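Putative glucoamylase (Bacteroides caccae ATCC 43185, PDB 4QT9) is a putative glucoamylase with an alpha/alpha toroid fold, and so probably hydrolyses glycosidic bonds in an alpha-glucan or a related carbohydrate. Local coordinates at residues 31-34 and 35-39; 165-168 and 169-173. All coordinates share one frame; numbering follows the deposited sequence.

Contact 1 of 2, residues 31-34 and 35-39; sequences RTFL and YFWEG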
# COMPACT_ATOMS: atom_id res chain seq x y z
N ARG A 31 14.53 1.12 11.28
CA ARG A 31 13.55 0.62 12.25
C ARG A 31 12.27 0.10 11.59
O ARG A 31 11.77 -0.93 12.02
CB ARG A 31 13.23 1.67 13.30
CG ARG A 31 14.37 1.84 14.29
CD ARG A 31 13.82 2.29 15.60
NE ARG A 31 14.88 2.84 16.44
CZ ARG A 31 14.69 3.30 17.67
NH1 ARG A 31 13.48 3.28 18.22
NH2 ARG A 31 15.71 3.79 18.36
N THR A 32 11.75 0.80 10.58
CA THR A 32 10.52 0.38 9.88
C THR A 32 10.75 -0.96 9.19
O THR A 32 9.87 -1.82 9.23
CB THR A 32 10.06 1.47 8.90
OG1 THR A 32 9.98 2.69 9.64
CG2 THR A 32 8.69 1.18 8.30
N PHE A 33 11.95 -1.15 8.63
CA PHE A 33 12.39 -2.40 8.01
C PHE A 33 12.29 -3.55 9.04
O PHE A 33 11.86 -4.64 8.68
CB PHE A 33 13.85 -2.26 7.51
CG PHE A 33 14.56 -3.57 7.20
CD1 PHE A 33 14.33 -4.23 6.00
CD2 PHE A 33 15.46 -4.12 8.11
CE1 PHE A 33 14.99 -5.44 5.72
CE2 PHE A 33 16.12 -5.32 7.82
CZ PHE A 33 15.87 -5.98 6.64
N LEU A 34 12.65 -3.28 10.33
CA LEU A 34 12.61 -4.31 11.37
C LEU A 34 11.18 -4.85 11.63
O LEU A 34 11.08 -6.01 12.03
CB LEU A 34 13.25 -3.85 12.68
CG LEU A 34 14.75 -3.54 12.65
CD1 LEU A 34 15.24 -3.24 14.03
CD2 LEU A 34 15.56 -4.66 12.05
N TYR A 35 10.09 -4.06 11.31
CA TYR A 35 8.70 -4.56 11.41
C TYR A 35 8.58 -5.81 10.54
O TYR A 35 7.93 -6.78 10.92
CB TYR A 35 7.61 -3.50 10.96
CG TYR A 35 6.16 -4.01 11.00
CD1 TYR A 35 5.63 -4.77 9.97
CD2 TYR A 35 5.37 -3.83 12.14
CE1 TYR A 35 4.36 -5.35 10.06
CE2 TYR A 35 4.06 -4.32 12.20
CZ TYR A 35 3.56 -5.10 11.16
OH TYR A 35 2.29 -5.64 11.24
N PHE A 36 9.13 -5.73 9.34
CA PHE A 36 8.98 -6.80 8.35
C PHE A 36 10.07 -7.86 8.48
O PHE A 36 9.81 -9.02 8.16
CB PHE A 36 8.94 -6.21 6.95
CG PHE A 36 7.75 -5.28 6.80
CD1 PHE A 36 6.46 -5.80 6.71
CD2 PHE A 36 7.92 -3.90 6.83
CE1 PHE A 36 5.35 -4.94 6.62
CE2 PHE A 36 6.81 -3.04 6.73
CZ PHE A 36 5.54 -3.57 6.63
N TRP A 37 11.25 -7.49 8.99
CA TRP A 37 12.34 -8.43 9.18
C TRP A 37 12.15 -9.24 10.46
O TRP A 37 12.00 -10.46 10.40
CB TRP A 37 13.72 -7.74 9.16
CG TRP A 37 14.82 -8.74 9.03
CD1 TRP A 37 15.62 -9.22 10.03
CD2 TRP A 37 15.09 -9.56 7.89
NE1 TRP A 37 16.42 -10.23 9.56
CE2 TRP A 37 16.11 -10.47 8.25
CE3 TRP A 37 14.56 -9.61 6.57
CZ2 TRP A 37 16.64 -11.39 7.34
CZ3 TRP A 37 15.08 -10.54 5.68
CH2 TRP A 37 16.12 -11.40 6.06
N GLU A 38 12.14 -8.55 11.63
CA GLU A 38 12.02 -9.15 12.96
C GLU A 38 10.57 -9.42 13.35
O GLU A 38 10.33 -10.41 14.02
CB GLU A 38 12.70 -8.27 14.01
CG GLU A 38 14.20 -8.13 13.78
CD GLU A 38 15.04 -7.40 14.81
OE1 GLU A 38 14.48 -6.62 15.62
OE2 GLU A 38 16.28 -7.57 14.78
N GLY A 39 9.64 -8.57 12.93
CA GLY A 39 8.23 -8.72 13.29
C GLY A 39 7.41 -9.71 12.46
O GLY A 39 6.24 -9.95 12.77
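Leu34 O takes two backbone N-H groups at the C-terminal end of helix 21-37. Glu38 N makes the i to i+4 bond, 2.8 Å from Leu34 O and tilted 24° from the carbonyl plane. Gly39 N makes the i to i+5 bond, 3.1 Å from the same Leu34 O and in that plane, so the last turn widens. One residue earlier, Trp37 N donates to Phe33 O at 2.9 Å, and Phe36 N adds a weak bond to the same oxygen.

Two aromatic side chains run side by side on one flank. Phe33 has CG anti to its N (chi1 164°), and Trp37 repeats the choice, which sends both rings the same way. Trp37 CB stands over one face of the Phe33 ring, toward its rim, 3.7 Å from Phe33 CE2. The Phe33 ring and the five-membered ring of Trp37 are nearly parallel, 12° apart. They are slid so far that they barely overlap, with centroids 5.3 Å apart. Tyr85 meets the Phe33 ring edge-to-face, and Arg94 makes a cation-pi contact with Trp37.

Leu34 and Glu38 also lie alongside each other. Leu34 CD1 comes within 3.8 Å of Glu38 OE1, and Leu34 CD2 touches the carboxylate carbon.

Arg94 also hydrogen-bonds to Phe36 O and Trp37 O near the end of the helix. The arrangement is a helix C-terminus with i to i+4 side-chain packing, set among the helices of an alpha/alpha toroid.

Contact 2 of 2, residues 165-168 and 169-173; sequences RIDR and LWREV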
# COMPACT_ATOMS: atom_id res chain seq x y z
N ARG A 165 9.97 -18.73 -10.02
CA ARG A 165 8.89 -19.17 -9.14
C ARG A 165 7.88 -18.02 -8.93
O ARG A 165 6.67 -18.25 -8.89
CB ARG A 165 9.47 -19.68 -7.80
CG ARG A 165 10.06 -21.08 -7.97
CD ARG A 165 10.83 -21.47 -6.76
NE ARG A 165 9.97 -21.73 -5.60
CZ ARG A 165 10.41 -21.80 -4.35
NH1 ARG A 165 11.70 -21.64 -4.09
NH2 ARG A 165 9.58 -22.06 -3.36
N ILE A 166 8.38 -16.78 -8.86
CA ILE A 166 7.54 -15.60 -8.71
C ILE A 166 6.70 -15.39 -10.00
O ILE A 166 5.49 -15.10 -9.91
CB ILE A 166 8.39 -14.35 -8.35
CG1 ILE A 166 8.83 -14.41 -6.87
CG2 ILE A 166 7.59 -13.05 -8.62
CD1 ILE A 166 10.07 -13.61 -6.52
N ASP A 167 7.35 -15.51 -11.17
CA ASP A 167 6.65 -15.34 -12.45
C ASP A 167 5.52 -16.36 -12.59
O ASP A 167 4.48 -16.01 -13.11
CB ASP A 167 7.60 -15.42 -13.65
CG ASP A 167 6.96 -14.92 -14.96
OD1 ASP A 167 6.60 -13.73 -15.03
OD2 ASP A 167 6.85 -15.71 -15.90
N ARG A 168 5.71 -17.59 -12.09
CA ARG A 168 4.65 -18.61 -12.12
C ARG A 168 3.44 -18.16 -11.26
O ARG A 168 2.31 -18.32 -11.73
CB ARG A 168 5.16 -19.98 -11.64
CG ARG A 168 4.20 -21.11 -12.02
CD ARG A 168 4.42 -22.37 -11.20
NE ARG A 168 3.15 -23.03 -10.86
CZ ARG A 168 2.87 -24.31 -11.12
NH1 ARG A 168 3.77 -25.09 -11.72
NH2 ARG A 168 1.69 -24.82 -10.78
N LEU A 169 3.67 -17.58 -10.04
CA LEU A 169 2.58 -17.11 -9.19
C LEU A 169 1.84 -15.97 -9.86
O LEU A 169 0.63 -15.93 -9.73
CB LEU A 169 3.09 -16.64 -7.80
CG LEU A 169 3.73 -17.73 -6.89
CD1 LEU A 169 4.50 -17.08 -5.73
CD2 LEU A 169 2.70 -18.71 -6.36
N TRP A 170 2.58 -15.02 -10.49
CA TRP A 170 2.07 -13.87 -11.23
C TRP A 170 1.21 -14.39 -12.40
O TRP A 170 0.07 -13.95 -12.56
CB TRP A 170 3.25 -12.97 -11.71
CG TRP A 170 3.01 -12.05 -12.90
CD1 TRP A 170 3.69 -12.06 -14.09
CD2 TRP A 170 2.04 -10.98 -13.00
NE1 TRP A 170 3.22 -11.06 -14.91
CE2 TRP A 170 2.22 -10.37 -14.26
CE3 TRP A 170 1.04 -10.49 -12.15
CZ2 TRP A 170 1.47 -9.26 -14.68
CZ3 TRP A 170 0.27 -9.40 -12.57
CH2 TRP A 170 0.48 -8.80 -13.83
N ARG A 171 1.72 -15.38 -13.17
CA ARG A 171 0.98 -15.94 -14.32
C ARG A 171 -0.29 -16.72 -13.90
O ARG A 171 -1.20 -16.89 -14.72
CB ARG A 171 1.86 -16.83 -15.18
CG ARG A 171 2.85 -16.03 -15.98
CD ARG A 171 3.82 -16.90 -16.73
NE ARG A 171 4.63 -16.06 -17.60
CZ ARG A 171 4.33 -15.76 -18.85
NH1 ARG A 171 3.25 -16.29 -19.43
NH2 ARG A 171 5.09 -14.93 -19.55
N GLU A 172 -0.35 -17.16 -12.63
CA GLU A 172 -1.48 -17.93 -12.12
C GLU A 172 -2.65 -17.04 -11.67
O GLU A 172 -3.78 -17.53 -11.55
CB GLU A 172 -1.04 -18.87 -11.00
CG GLU A 172 -0.38 -20.13 -11.54
CD GLU A 172 0.22 -21.08 -10.52
OE1 GLU A 172 0.61 -20.63 -9.41
OE2 GLU A 172 0.35 -22.28 -10.86
N VAL A 173 -2.43 -15.73 -11.46
CA VAL A 173 -3.56 -14.86 -11.05
C VAL A 173 -4.54 -14.67 -12.20
O VAL A 173 -4.20 -14.04 -13.21
CB VAL A 173 -3.18 -13.48 -10.45
CG1 VAL A 173 -4.43 -12.77 -9.92
CG2 VAL A 173 -2.14 -13.63 -9.34
O HOH W 1 6.19 -12.68 -17.40
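Asp167 carries CG anti to its backbone N (chi1 -166°), while Arg171 has its CG beside the backbone N and runs extended to NE. These torsions bring the carboxylate and the guanidinium together one helical turn apart. The result is an i to i+4 salt bridge on helix 157-172, one of the helices of the alpha/alpha toroid. Arg171 NE donates to Asp167 OD2 at 2.8 Å with an N-H...O angle of 150°. The oxygen is met on its syn side but well out of the carboxylate plane, while OD2 itself lies close to the guanidinium plane. The two flat groups are turned 66° apart.

The other oxygen, Asp167 OD1, lies at the edge of the Trp170 ring, 3.5 Å from Trp170 CD1. Asp167 OD1 also accepts from a water oxygen 2.6 Å away. Arg171 NH2 binds this water weakly. Replacing Asp167 by alanine is likely to leave Arg171 NE without its charged mate and the water without its acceptor. Trp170 NE1 is held separately by Asp419.

A second i to i+4 pair follows at once. Arg168 bends at its third torsion. In the conformer described, Glu172 OE2 accepts weak bonds from Arg168 NE and NH2 within a salt bridge, and Glu172 OE1 has a salt bridge to Arg107.

On the buried side of the helix, Trp170 and Ile166 pack on helix 135-152, and Leu169 packs on helix 88-104. The backbone repeats the spacing, with Trp170 N bonded nearly straight to Ile166 O at 3.0 Å.

Overall arrangement
From the N terminus, helix 21-37 comes first, and contact 1 lies at its C-terminal end. Contact 2 follows much later, near the end of helix 157-172. Each contact spans one continuous stretch, so neither closes a long loop. They stand in series along the chain and neither nest nor cross. The centres of contact 1 and contact 2 are about 26 Å apart. The nearest atoms of contact 1 and contact 2 are about 14 Å apart, so the two do not touch. Helix 88-104 relates to both: its Arg94 reaches contact 1, while Glu96 and Glu103 form salt bridges with Arg165. Contact 1 also meets helices 67-83 and 392-406. Contact 2 meets helices 135-152 and 209-217.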